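Hypothetical glycoside hydrolase (Parabacteroides distasonis, PDB 3TAW) is of unknown function but is probably a glycoside-hydrolase-type enzyme built as a five-bladed beta-propeller. Local coordinates at residues A[50-55]-A[118-123]; A[78-83]-A[102-107]; A[110-115]-A[135-140]; A[141-146]-A[175-180]. All coordinates share one frame; numbering follows the deposited sequence. Where two conformers were deposited one is given.

Contact 1 of 4, residues A[50-55]-A[118-123]. With EDO (1,2-ethanediol), chain P.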
# COMPACT_ATOMS: atom_id res chain seq x y z
N THR A 50 -5.61 -6.79 11.92
CA THR A 50 -6.23 -5.87 10.97
C THR A 50 -5.21 -4.77 10.71
O THR A 50 -4.91 -3.98 11.62
CB THR A 50 -7.53 -5.25 11.52
OG1 THR A 50 -7.30 -4.70 12.83
CG2 THR A 50 -8.64 -6.30 11.58
N PHE A 51 -4.65 -4.73 9.50
CA PHE A 51 -3.47 -3.89 9.27
C PHE A 51 -3.39 -3.44 7.81
O PHE A 51 -4.44 -3.33 7.18
CB PHE A 51 -2.20 -4.64 9.80
CG PHE A 51 -1.93 -6.01 9.18
CD1 PHE A 51 -2.75 -7.12 9.47
CD2 PHE A 51 -0.79 -6.23 8.42
CE1 PHE A 51 -2.48 -8.36 8.93
CE2 PHE A 51 -0.50 -7.49 7.89
CZ PHE A 51 -1.33 -8.56 8.14
N ASN A 52 -2.18 -3.06 7.35
CA ASN A 52 -1.84 -2.70 5.95
C ASN A 52 -3.03 -2.27 5.11
O ASN A 52 -3.54 -3.04 4.30
CB ASN A 52 -1.06 -3.84 5.30
CG ASN A 52 0.29 -4.05 5.95
OD1 ASN A 52 0.59 -3.36 6.93
ND2 ASN A 52 1.09 -4.99 5.43
N PRO A 53 -3.45 -1.02 5.30
CA PRO A 53 -4.73 -0.57 4.74
C PRO A 53 -4.60 0.28 3.48
O PRO A 53 -3.65 1.07 3.35
CB PRO A 53 -5.27 0.29 5.86
CG PRO A 53 -4.03 0.98 6.40
CD PRO A 53 -2.97 -0.10 6.35
N ALA A 54 -5.58 0.17 2.60
CA ALA A 54 -5.78 1.15 1.54
C ALA A 54 -6.75 2.20 2.04
O ALA A 54 -7.50 1.95 2.98
CB ALA A 54 -6.34 0.50 0.32
N ALA A 55 -6.71 3.39 1.45
CA ALA A 55 -7.67 4.43 1.76
C ALA A 55 -8.03 5.22 0.53
O ALA A 55 -7.21 5.41 -0.38
CB ALA A 55 -7.15 5.39 2.84
N THR A 118 -6.17 -12.05 -0.33
CA THR A 118 -5.96 -10.81 -1.02
C THR A 118 -5.31 -9.83 -0.04
O THR A 118 -5.97 -9.35 0.87
CB THR A 118 -7.33 -10.26 -1.54
OG1 THR A 118 -8.22 -10.04 -0.45
CG2 THR A 118 -7.99 -11.24 -2.50
N GLU A 119 -4.02 -9.53 -0.22
CA GLU A 119 -3.25 -8.74 0.74
C GLU A 119 -2.93 -7.32 0.27
O GLU A 119 -2.92 -7.04 -0.93
CB GLU A 119 -1.89 -9.39 1.02
CG GLU A 119 -1.92 -10.89 1.33
CD GLU A 119 -0.54 -11.47 1.55
OE1 GLU A 119 0.47 -10.83 1.09
OE2 GLU A 119 -0.45 -12.57 2.15
N ASP A 120 -2.61 -6.45 1.24
CA ASP A 120 -1.84 -5.24 1.00
C ASP A 120 -2.35 -4.39 -0.16
O ASP A 120 -1.64 -4.15 -1.15
CB ASP A 120 -0.38 -5.61 0.81
CG ASP A 120 0.26 -6.19 2.07
OD1 ASP A 120 -0.42 -6.28 3.12
OD2 ASP A 120 1.48 -6.48 2.01
N PRO A 121 -3.60 -3.93 -0.02
CA PRO A 121 -4.26 -3.12 -1.05
C PRO A 121 -3.71 -1.69 -1.13
O PRO A 121 -3.29 -1.12 -0.11
CB PRO A 121 -5.68 -3.07 -0.56
CG PRO A 121 -5.57 -3.13 0.93
CD PRO A 121 -4.46 -4.10 1.18
N ARG A 122 -3.69 -1.13 -2.33
CA ARG A 122 -3.64 0.31 -2.53
C ARG A 122 -4.75 0.67 -3.49
O ARG A 122 -5.01 -0.07 -4.47
CB ARG A 122 -2.31 0.80 -3.16
CG ARG A 122 -1.15 0.91 -2.23
CD ARG A 122 -0.45 -0.39 -2.09
NE ARG A 122 0.83 -0.32 -1.37
CZ ARG A 122 1.35 -1.36 -0.73
NH1 ARG A 122 0.71 -2.51 -0.74
NH2 ARG A 122 2.49 -1.26 -0.07
N ILE A 123 -5.37 1.81 -3.25
CA ILE A 123 -6.46 2.30 -4.08
C ILE A 123 -6.16 3.70 -4.58
O ILE A 123 -5.70 4.54 -3.82
CB ILE A 123 -7.79 2.35 -3.31
CG1 ILE A 123 -8.18 0.93 -2.88
CG2 ILE A 123 -8.91 3.01 -4.16
CD1 ILE A 123 -9.31 0.89 -1.88
C1 EDO P . 4.21 -13.79 0.83
O1 EDO P . 5.00 -12.94 -0.01
C2 EDO P . 2.78 -13.28 0.82
O2 EDO P . 2.82 -11.85 0.77
O HOH W 1 -4.19 3.08 -0.73
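Asn52 and Asp120 sit at two matching corners, where each chain takes a positive phi, runs straight into a proline and changes direction. Beyond the corners, strands 53-55 and 121-123 lie side by side and nearly parallel, 7° between their directions and 5.4 Å between their axes. They meet through side chains and a water rather than through direct backbone pairing. At the corner the Asn52 amide and the Asp120 carboxylate point the same way, with planes 55° apart. Asn52 ND2 donates to Asp120 OD1 at 3.0 Å, arriving from above the carboxylate plane while the acceptor stays within the amide plane. Asp120 OD1 also receives Arg67 in a salt bridge, and Asn52 ND2 bonds an unidentified ligand, so each group has a second partner. Further along, the methyl of Ala54 touches two side chains of the other strand: its CB lies 3.7 Å from Pro121 CB and 3.7 Å from Ile123 CG1. Pro121 CD comes 3.4 Å from Asn52 O. A water then bridges the strands, accepting from Ile123 N at 3.1 Å and more weakly from Ala55 N. Strands 49-58 and 117-125 each end one four-stranded antiparallel sheet near the centre of the chain, the arrangement of innermost strands from successive blades around the axis of a beta-propeller, here next to an unidentified bound molecule, which may mark a pocket.

Contact 2 of 4, residues A[78-83]-A[102-107]. With EDO (1,2-ethanediol), chain N; ACT (acetate ion), chain E.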
# COMPACT_ATOMS: atom_id res chain seq x y z
N SER A 78 0.71 -17.13 6.80
CA SER A 78 0.19 -18.49 7.00
C SER A 78 -1.34 -18.61 6.94
O SER A 78 -1.87 -19.73 6.97
CB SER A 78 0.65 -19.01 8.37
OG SER A 78 0.06 -18.22 9.41
N ARG A 79 -2.06 -17.49 6.88
CA ARG A 79 -3.53 -17.49 7.07
C ARG A 79 -4.22 -16.93 5.82
O ARG A 79 -3.66 -17.03 4.74
CB ARG A 79 -3.90 -16.76 8.37
CG ARG A 79 -3.37 -15.35 8.54
CD ARG A 79 -2.01 -15.29 9.31
NE ARG A 79 -2.22 -15.71 10.69
CZ ARG A 79 -2.54 -14.91 11.70
NH1 ARG A 79 -2.64 -13.57 11.58
NH2 ARG A 79 -2.77 -15.46 12.88
N THR A 80 -5.44 -16.41 5.94
CA THR A 80 -6.14 -15.86 4.79
C THR A 80 -6.40 -14.39 5.02
O THR A 80 -6.96 -14.01 6.06
CB THR A 80 -7.48 -16.59 4.49
OG1 THR A 80 -7.23 -17.99 4.32
CG2 THR A 80 -8.15 -16.02 3.22
N SER A 81 -6.02 -13.57 4.04
CA SER A 81 -6.25 -12.13 4.07
C SER A 81 -7.47 -11.78 3.22
O SER A 81 -7.68 -12.37 2.16
CB SER A 81 -5.03 -11.36 3.53
OG SER A 81 -3.91 -11.48 4.40
N ARG A 82 -8.30 -10.89 3.75
CA ARG A 82 -9.49 -10.36 3.11
C ARG A 82 -9.51 -8.86 3.44
O ARG A 82 -8.86 -8.42 4.40
CB ARG A 82 -10.74 -11.07 3.64
CG ARG A 82 -10.72 -12.57 3.40
CD ARG A 82 -11.96 -13.26 3.94
NE ARG A 82 -11.95 -14.71 3.75
CZ ARG A 82 -11.40 -15.59 4.60
NH1 ARG A 82 -10.75 -15.19 5.68
NH2 ARG A 82 -11.48 -16.89 4.35
N LEU A 83 -10.24 -8.07 2.65
CA LEU A 83 -10.29 -6.65 2.87
C LEU A 83 -11.61 -6.21 3.47
O LEU A 83 -12.68 -6.47 2.91
CB LEU A 83 -10.08 -5.89 1.55
CG LEU A 83 -8.86 -6.28 0.74
CD1 LEU A 83 -8.71 -5.38 -0.47
CD2 LEU A 83 -7.54 -6.35 1.59
N PHE A 102 -13.77 -7.36 -0.19
CA PHE A 102 -12.88 -8.01 -1.17
C PHE A 102 -12.24 -9.22 -0.53
O PHE A 102 -11.84 -9.18 0.64
CB PHE A 102 -11.83 -7.00 -1.63
CG PHE A 102 -11.21 -7.33 -2.95
CD1 PHE A 102 -11.85 -7.00 -4.13
CD2 PHE A 102 -9.97 -7.94 -3.02
CE1 PHE A 102 -11.28 -7.29 -5.36
CE2 PHE A 102 -9.39 -8.24 -4.25
CZ PHE A 102 -10.04 -7.90 -5.43
N TYR A 103 -12.22 -10.33 -1.27
CA TYR A 103 -11.84 -11.62 -0.69
C TYR A 103 -11.65 -12.66 -1.78
O TYR A 103 -12.14 -12.50 -2.91
CB TYR A 103 -12.94 -12.10 0.29
CG TYR A 103 -14.31 -11.93 -0.26
CD1 TYR A 103 -14.88 -12.89 -1.07
CD2 TYR A 103 -15.04 -10.75 -0.02
CE1 TYR A 103 -16.15 -12.72 -1.61
CE2 TYR A 103 -16.28 -10.57 -0.55
CZ TYR A 103 -16.84 -11.56 -1.36
OH TYR A 103 -18.09 -11.39 -1.91
N PRO A 104 -10.91 -13.74 -1.47
CA PRO A 104 -10.76 -14.82 -2.43
C PRO A 104 -12.09 -15.58 -2.55
O PRO A 104 -12.89 -15.62 -1.60
CB PRO A 104 -9.68 -15.70 -1.79
CG PRO A 104 -9.86 -15.50 -0.32
CD PRO A 104 -10.22 -14.03 -0.19
N ALA A 105 -12.35 -16.17 -3.72
CA ALA A 105 -13.62 -16.79 -3.98
C ALA A 105 -13.45 -17.84 -5.07
O ALA A 105 -12.34 -18.02 -5.57
CB ALA A 105 -14.65 -15.73 -4.40
N LYS A 106 -14.53 -18.52 -5.43
CA LYS A 106 -14.49 -19.48 -6.55
C LYS A 106 -14.79 -18.70 -7.83
O LYS A 106 -15.83 -18.86 -8.49
CB LYS A 106 -15.47 -20.63 -6.28
CG LYS A 106 -15.05 -21.45 -5.08
CD LYS A 106 -15.80 -22.77 -4.90
CE LYS A 106 -15.24 -23.52 -3.68
NZ LYS A 106 -15.92 -24.81 -3.40
N ASP A 107 -13.86 -17.81 -8.16
CA ASP A 107 -14.00 -16.89 -9.29
C ASP A 107 -12.81 -17.10 -10.22
O ASP A 107 -12.04 -18.07 -10.06
CB ASP A 107 -14.13 -15.43 -8.81
CG ASP A 107 -12.93 -14.95 -8.00
OD1 ASP A 107 -11.83 -15.53 -8.13
OD2 ASP A 107 -13.12 -13.99 -7.22
C1 EDO N . -15.71 -9.66 -4.04
O1 EDO N . -15.54 -8.66 -5.04
C2 EDO N . -14.59 -10.66 -4.21
O2 EDO N . -13.33 -10.05 -3.90
C ACT E . -19.66 -14.33 -2.51
O ACT E . -19.78 -14.15 -1.26
OXT ACT E . -19.22 -13.37 -3.21
CH3 ACT E . -20.00 -15.64 -3.16
O HOH W 2 -13.06 -15.42 1.20
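Leu83 and Phe102 form a single antiparallel bridge of the hydrogen-bonded kind, their CA atoms 5.0 Å apart, and the touching parts of 78-83 and 102-107 run 158° apart. The bridge is lopsided: Leu83 N reaches Phe102 O at 2.8 Å with a nearly straight N-H (174°), whereas the return bond from Phe102 N to Leu83 O is long and weak. Two residues on, Pro104 has no N-H to continue the pairing. The side chains of Leu83 and Phe102 lie alongside each other, pointing the same way, with Leu83 CD1 against Phe102 CB at 3.7 Å. Arg82 is stretched out from CG to NE; its CG rests 3.8 Å from Tyr103 CB, and its guanidinium has the Thr80 methyl CG2 over the centre of one face. Thr80 CG2 also lies 4.0 Å from Pro104 CG. A water lying in the guanidinium plane accepts from Arg82 NE at 2.9 Å and donates to Pro104 O, while Arg82 NH1 makes a salt bridge with Asp70. On Tyr103, a chi1 of 45° sets the ring over a 1,2-ethanediol molecule. The O2 of that molecule accepts from Tyr103 N at 2.9 Å, donates to Tyr103 O, and stands over a face of the Phe102 ring. Tyr103 OH donates to an acetate oxygen, OXT, at 2.6 Å. One strong backbone bond, an arginine gripped at both NE and NH1 and small polar solutes on the loop together imply a join fixed toward strand 81-88 and accessible to solvent molecules around Tyr103.

Contact 3 of 4, residues A[110-115]-A[135-140]. With EDO (1,2-ethanediol), chain L.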
# COMPACT_ATOMS: atom_id res chain seq x y z
N ALA A 110 -9.25 -17.79 -8.64
CA ALA A 110 -9.23 -18.69 -7.50
C ALA A 110 -7.85 -19.32 -7.28
O ALA A 110 -7.39 -19.38 -6.14
CB ALA A 110 -10.33 -19.78 -7.64
N GLU A 111 -7.19 -19.77 -8.35
CA GLU A 111 -5.90 -20.44 -8.20
C GLU A 111 -4.82 -19.53 -7.63
O GLU A 111 -3.99 -19.97 -6.83
CB GLU A 111 -5.39 -21.04 -9.52
CG GLU A 111 -4.27 -22.05 -9.29
CD GLU A 111 -3.60 -22.52 -10.57
OE1 GLU A 111 -3.56 -21.76 -11.55
OE2 GLU A 111 -3.11 -23.67 -10.57
N ASN A 112 -4.84 -18.25 -8.02
CA ASN A 112 -3.81 -17.32 -7.58
C ASN A 112 -4.04 -16.82 -6.16
O ASN A 112 -3.10 -16.38 -5.50
CB ASN A 112 -3.74 -16.12 -8.51
CG ASN A 112 -3.12 -16.44 -9.86
OD1 ASN A 112 -2.86 -17.60 -10.20
ND2 ASN A 112 -2.89 -15.38 -10.65
N GLU A 113 -5.29 -16.87 -5.71
CA GLU A 113 -5.70 -16.26 -4.44
C GLU A 113 -6.06 -17.24 -3.33
O GLU A 113 -6.30 -16.82 -2.21
CB GLU A 113 -6.89 -15.33 -4.70
CG GLU A 113 -6.51 -14.12 -5.52
CD GLU A 113 -7.67 -13.19 -5.86
OE1 GLU A 113 -8.81 -13.43 -5.42
OE2 GLU A 113 -7.41 -12.23 -6.59
N CYS A 114 -6.08 -18.54 -3.66
CA CYS A 114 -6.40 -19.61 -2.70
C CYS A 114 -5.13 -20.31 -2.25
O CYS A 114 -4.33 -20.73 -3.09
CB CYS A 114 -7.31 -20.66 -3.33
SG CYS A 114 -7.72 -22.07 -2.23
N PRO A 115 -4.94 -20.46 -0.93
CA PRO A 115 -5.76 -20.07 0.24
C PRO A 115 -5.36 -18.79 0.95
O PRO A 115 -6.01 -18.43 1.94
CB PRO A 115 -5.55 -21.27 1.18
CG PRO A 115 -4.10 -21.63 0.95
CD PRO A 115 -3.80 -21.31 -0.51
N TYR A 135 -3.29 -5.05 -5.48
CA TYR A 135 -3.19 -5.90 -4.29
C TYR A 135 -2.38 -7.15 -4.60
O TYR A 135 -2.05 -7.41 -5.76
CB TYR A 135 -4.59 -6.30 -3.80
CG TYR A 135 -5.35 -7.22 -4.75
CD1 TYR A 135 -6.01 -6.71 -5.85
CD2 TYR A 135 -5.42 -8.59 -4.51
CE1 TYR A 135 -6.70 -7.55 -6.73
CE2 TYR A 135 -6.13 -9.43 -5.36
CZ TYR A 135 -6.76 -8.91 -6.47
OH TYR A 135 -7.47 -9.74 -7.28
N THR A 136 -2.03 -7.89 -3.56
CA THR A 136 -1.26 -9.11 -3.72
C THR A 136 -2.17 -10.33 -3.65
O THR A 136 -2.96 -10.47 -2.71
CB THR A 136 -0.25 -9.28 -2.58
OG1 THR A 136 0.50 -8.08 -2.42
CG2 THR A 136 0.70 -10.49 -2.86
N GLN A 137 -2.07 -11.19 -4.64
CA GLN A 137 -2.73 -12.51 -4.63
C GLN A 137 -1.76 -13.46 -3.96
O GLN A 137 -0.58 -13.51 -4.34
CB GLN A 137 -3.01 -12.98 -6.05
CG GLN A 137 -3.83 -12.01 -6.89
CD GLN A 137 -4.10 -12.58 -8.26
OE1 GLN A 137 -3.16 -12.91 -9.00
NE2 GLN A 137 -5.38 -12.69 -8.62
N TRP A 138 -2.23 -14.22 -2.97
CA TRP A 138 -1.34 -15.17 -2.28
C TRP A 138 -1.96 -16.54 -2.25
O TRP A 138 -3.05 -16.74 -1.70
CB TRP A 138 -1.04 -14.70 -0.88
CG TRP A 138 -0.07 -15.49 -0.02
CD1 TRP A 138 -0.21 -15.75 1.32
CD2 TRP A 138 1.20 -16.06 -0.39
NE1 TRP A 138 0.86 -16.43 1.78
CE2 TRP A 138 1.75 -16.63 0.76
CE3 TRP A 138 1.93 -16.13 -1.59
CZ2 TRP A 138 2.99 -17.29 0.76
CZ3 TRP A 138 3.16 -16.76 -1.59
CH2 TRP A 138 3.67 -17.34 -0.42
N ASN A 139 -1.25 -17.49 -2.85
CA ASN A 139 -1.69 -18.86 -2.90
C ASN A 139 -0.68 -19.79 -2.22
O ASN A 139 -0.69 -21.00 -2.46
CB ASN A 139 -1.90 -19.29 -4.35
CG ASN A 139 -0.62 -19.29 -5.15
OD1 ASN A 139 0.46 -18.94 -4.65
ND2 ASN A 139 -0.72 -19.72 -6.40
N ARG A 140 0.15 -19.21 -1.35
CA ARG A 140 1.24 -19.93 -0.64
C ARG A 140 2.36 -20.43 -1.54
O ARG A 140 3.23 -21.16 -1.07
CB ARG A 140 0.72 -21.13 0.15
CG ARG A 140 -0.43 -20.84 1.02
CD ARG A 140 -0.09 -20.80 2.49
NE ARG A 140 -1.34 -20.89 3.20
CZ ARG A 140 -2.05 -19.86 3.68
NH1 ARG A 140 -1.60 -18.59 3.62
NH2 ARG A 140 -3.21 -20.11 4.28
C1 EDO L . -1.00 -17.27 -13.07
O1 EDO L . -1.49 -15.93 -13.20
C2 EDO L . 0.17 -17.52 -14.01
O2 EDO L . -0.21 -17.40 -15.38
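Glu113 and Tyr135 make the shortest bond: Tyr135 OH donates to Glu113 OE2 at 2.6 Å, nearly in line with the carboxylate C-O bond, and the oxygen lies in the plane of the phenol ring at its edge. The same OE2 accepts a second hydrogen bond from Gln137 NE2 at 2.9 Å, with an N-H angle of 168°, this time on the anti side of the carboxylate. Two donors thus grip one buried oxygen, while Glu113 OE1 pairs with Lys158; this clustering would favour the charged carboxylate. Gln137 uses both ends of its amide, since OE1 accepts from Asn112 ND2 at 3.0 Å. The two amide planes stand almost perpendicular, 87° apart, and the donor is tilted from the Gln137 carbonyl plane. The other Asn112 ND2 hydrogen goes to O1 of a 1,2-ethanediol. Through these bonds the one-turn helix 110-113, part of the connection from strand 95-96 of one propeller blade to strand 117-125 of the next, is tied to the second strand of the latter blade, 131-138. Around the polar row the packing is close, with Gln137 CB and Asn139 CB each 3.4 Å from Asn112 O. Asn139 ND2 makes a weak bond to Glu111 O, while OD1 accepts from the N-H groups of Lys141 and Val142. At the far end the Pro115 ring, after a cis peptide bond, lies over one face of the Arg140 guanidinium, its CG 3.6 Å from Arg140 NE. A bend at chi2 (-107°) turns that face to the ring, and Arg140 NH1 bonds Arg79 O.

Contact 4 of 4, residues A[141-146]-A[175-180]. With EDO (1,2-ethanediol), chain K; EDO (1,2-ethanediol), chain P.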
# COMPACT_ATOMS: atom_id res chain seq x y z
N LYS A 141 2.36 -20.02 -2.80
CA LYS A 141 3.43 -20.38 -3.71
C LYS A 141 4.13 -19.12 -4.23
O LYS A 141 5.34 -18.96 -4.03
CB LYS A 141 2.87 -21.23 -4.84
CG LYS A 141 2.34 -22.56 -4.33
CD LYS A 141 2.08 -23.53 -5.44
CE LYS A 141 0.78 -23.27 -6.15
NZ LYS A 141 0.09 -24.58 -6.46
N VAL A 142 3.39 -18.25 -4.90
CA VAL A 142 3.94 -17.01 -5.46
C VAL A 142 2.99 -15.85 -5.15
O VAL A 142 1.78 -15.97 -5.42
CB VAL A 142 4.09 -17.10 -6.99
CG1 VAL A 142 4.78 -15.84 -7.52
CG2 VAL A 142 4.89 -18.37 -7.43
N PRO A 143 3.50 -14.74 -4.57
CA PRO A 143 2.68 -13.56 -4.45
C PRO A 143 2.67 -12.80 -5.77
O PRO A 143 3.71 -12.64 -6.41
CB PRO A 143 3.37 -12.75 -3.34
CG PRO A 143 4.81 -13.14 -3.46
CD PRO A 143 4.85 -14.53 -4.00
N ARG A 144 1.48 -12.37 -6.19
CA ARG A 144 1.36 -11.70 -7.48
C ARG A 144 0.58 -10.41 -7.33
O ARG A 144 -0.51 -10.39 -6.75
CB ARG A 144 0.69 -12.57 -8.52
CG ARG A 144 1.44 -13.88 -8.85
CD ARG A 144 0.73 -14.62 -9.97
NE ARG A 144 1.49 -15.77 -10.46
CZ ARG A 144 1.46 -16.99 -9.94
NH1 ARG A 144 0.72 -17.26 -8.88
NH2 ARG A 144 2.21 -17.95 -10.48
N LEU A 145 1.14 -9.34 -7.87
CA LEU A 145 0.44 -8.07 -7.93
C LEU A 145 -0.71 -8.19 -8.93
O LEU A 145 -0.48 -8.56 -10.09
CB LEU A 145 1.42 -6.99 -8.38
CG LEU A 145 0.99 -5.55 -8.38
CD1 LEU A 145 0.64 -5.05 -6.94
CD2 LEU A 145 2.12 -4.72 -9.01
N ALA A 146 -1.91 -7.83 -8.51
CA ALA A 146 -3.09 -7.96 -9.36
C ALA A 146 -3.95 -6.71 -9.28
O ALA A 146 -3.77 -5.86 -8.39
CB ALA A 146 -3.89 -9.24 -8.97
N ALA A 175 7.58 -13.23 -8.08
CA ALA A 175 7.01 -12.68 -6.85
C ALA A 175 6.93 -11.16 -6.96
O ALA A 175 7.96 -10.53 -7.10
CB ALA A 175 7.87 -13.06 -5.65
N THR A 176 5.71 -10.60 -6.92
CA THR A 176 5.49 -9.17 -7.06
C THR A 176 4.40 -8.71 -6.08
O THR A 176 3.56 -9.53 -5.65
CB THR A 176 5.09 -8.77 -8.49
OG1 THR A 176 3.85 -9.39 -8.86
CG2 THR A 176 6.19 -9.17 -9.53
N LYS A 177 4.45 -7.43 -5.72
CA LYS A 177 3.54 -6.83 -4.76
C LYS A 177 3.87 -5.35 -4.61
O LYS A 177 4.90 -4.89 -5.12
CB LYS A 177 3.65 -7.50 -3.38
CG LYS A 177 5.08 -7.57 -2.83
CD LYS A 177 5.16 -8.03 -1.37
CE LYS A 177 4.61 -9.43 -1.17
NZ LYS A 177 4.63 -9.86 0.26
N SER A 178 2.97 -4.62 -3.94
CA SER A 178 3.24 -3.29 -3.39
C SER A 178 3.38 -2.21 -4.45
O SER A 178 4.50 -1.80 -4.79
CB SER A 178 4.46 -3.32 -2.45
OG SER A 178 4.28 -4.36 -1.50
N ALA A 179 2.24 -1.74 -4.95
CA ALA A 179 2.23 -0.80 -6.07
C ALA A 179 1.64 0.56 -5.71
O ALA A 179 0.59 0.64 -5.10
CB ALA A 179 1.48 -1.40 -7.26
N SER A 180 2.31 1.61 -6.19
CA SER A 180 1.93 3.01 -5.96
C SER A 180 1.71 3.69 -7.31
O SER A 180 2.66 4.10 -7.97
CB SER A 180 3.08 3.72 -5.22
OG SER A 180 3.32 3.06 -3.99
C1 EDO K . 3.60 -11.11 -11.67
O1 EDO K . 3.73 -11.55 -10.33
C2 EDO K . 2.19 -10.70 -12.10
O2 EDO K . 1.76 -9.39 -11.73
C1 EDO P . 4.21 -13.79 0.83
O1 EDO P . 5.00 -12.94 -0.01
C2 EDO P . 2.78 -13.28 0.82
O2 EDO P . 2.82 -11.85 0.77
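Pro143 and Leu145, on strand 143-150 of one propeller blade, meet Thr176, just before strand 179-186 of the following blade, and Ala179 at its start. The touching parts run in nearly the same direction, 18° apart. Thr176 grips the strand twice. Its N donates to Pro143 O at 2.9 Å, coming from above the carbonyl plane, and its hydroxyl OG1 accepts from Leu145 N at 2.9 Å in an almost straight bond (175°). The second bond depends on chi1 of 62°, which places OG1 between the backbone N and the carbonyl carbon of Thr176. Having accepted from Leu145, OG1 donates to O1 of a 1,2-ethanediol at 2.6 Å, and the diol returns through O2 to Leu145 O. Pro143 O also takes a CA-H...O contact from Ala175, whose methyl CB lies against Pro143 CD at 3.7 Å. Deeper in, Leu145 CD1 and CD2 each lie 3.8 Å from Ala179 CB, with Met201 packing nearby. On another flank Lys177 NZ holds O2 of a second ethanediol at 2.7 Å and O1 less closely, and it also bonds an unidentified ligand. The backbone N of Lys177 is buried without a partner. A threonine hydroxyl thus stands in for a main-chain acceptor, implying a junction with strand-like hydrogen bonding short of regular sheet, and with an ammonium group turned to small hydroxylated molecules.

Contacts 1 and 2 are buried, contacts 3 and 4 partly exposed; the centres of contacts 1 and 2 lie about 6 and 17 Å from that of the chain. Contacts 1, 3 and 4 share one blade, whose strands 117-125, 131-138 and 143-150 they reach in turn; Glu119 N to Thr136 O and Gln137 N to Arg144 O tie them together. Contacts 1 and 2 also reach one sheet, through strands 49-58 and 81-88, and contact 2 sets Ser81 beside Thr118 and Thr80 against Pro115. Chemistry follows position: an amide-carboxylate pair, a water and small apolar groups near the axis, a carboxylate network and backbone bridge outside. Contacts 1 and 4 share one ethanediol, between Glu119 and Lys177.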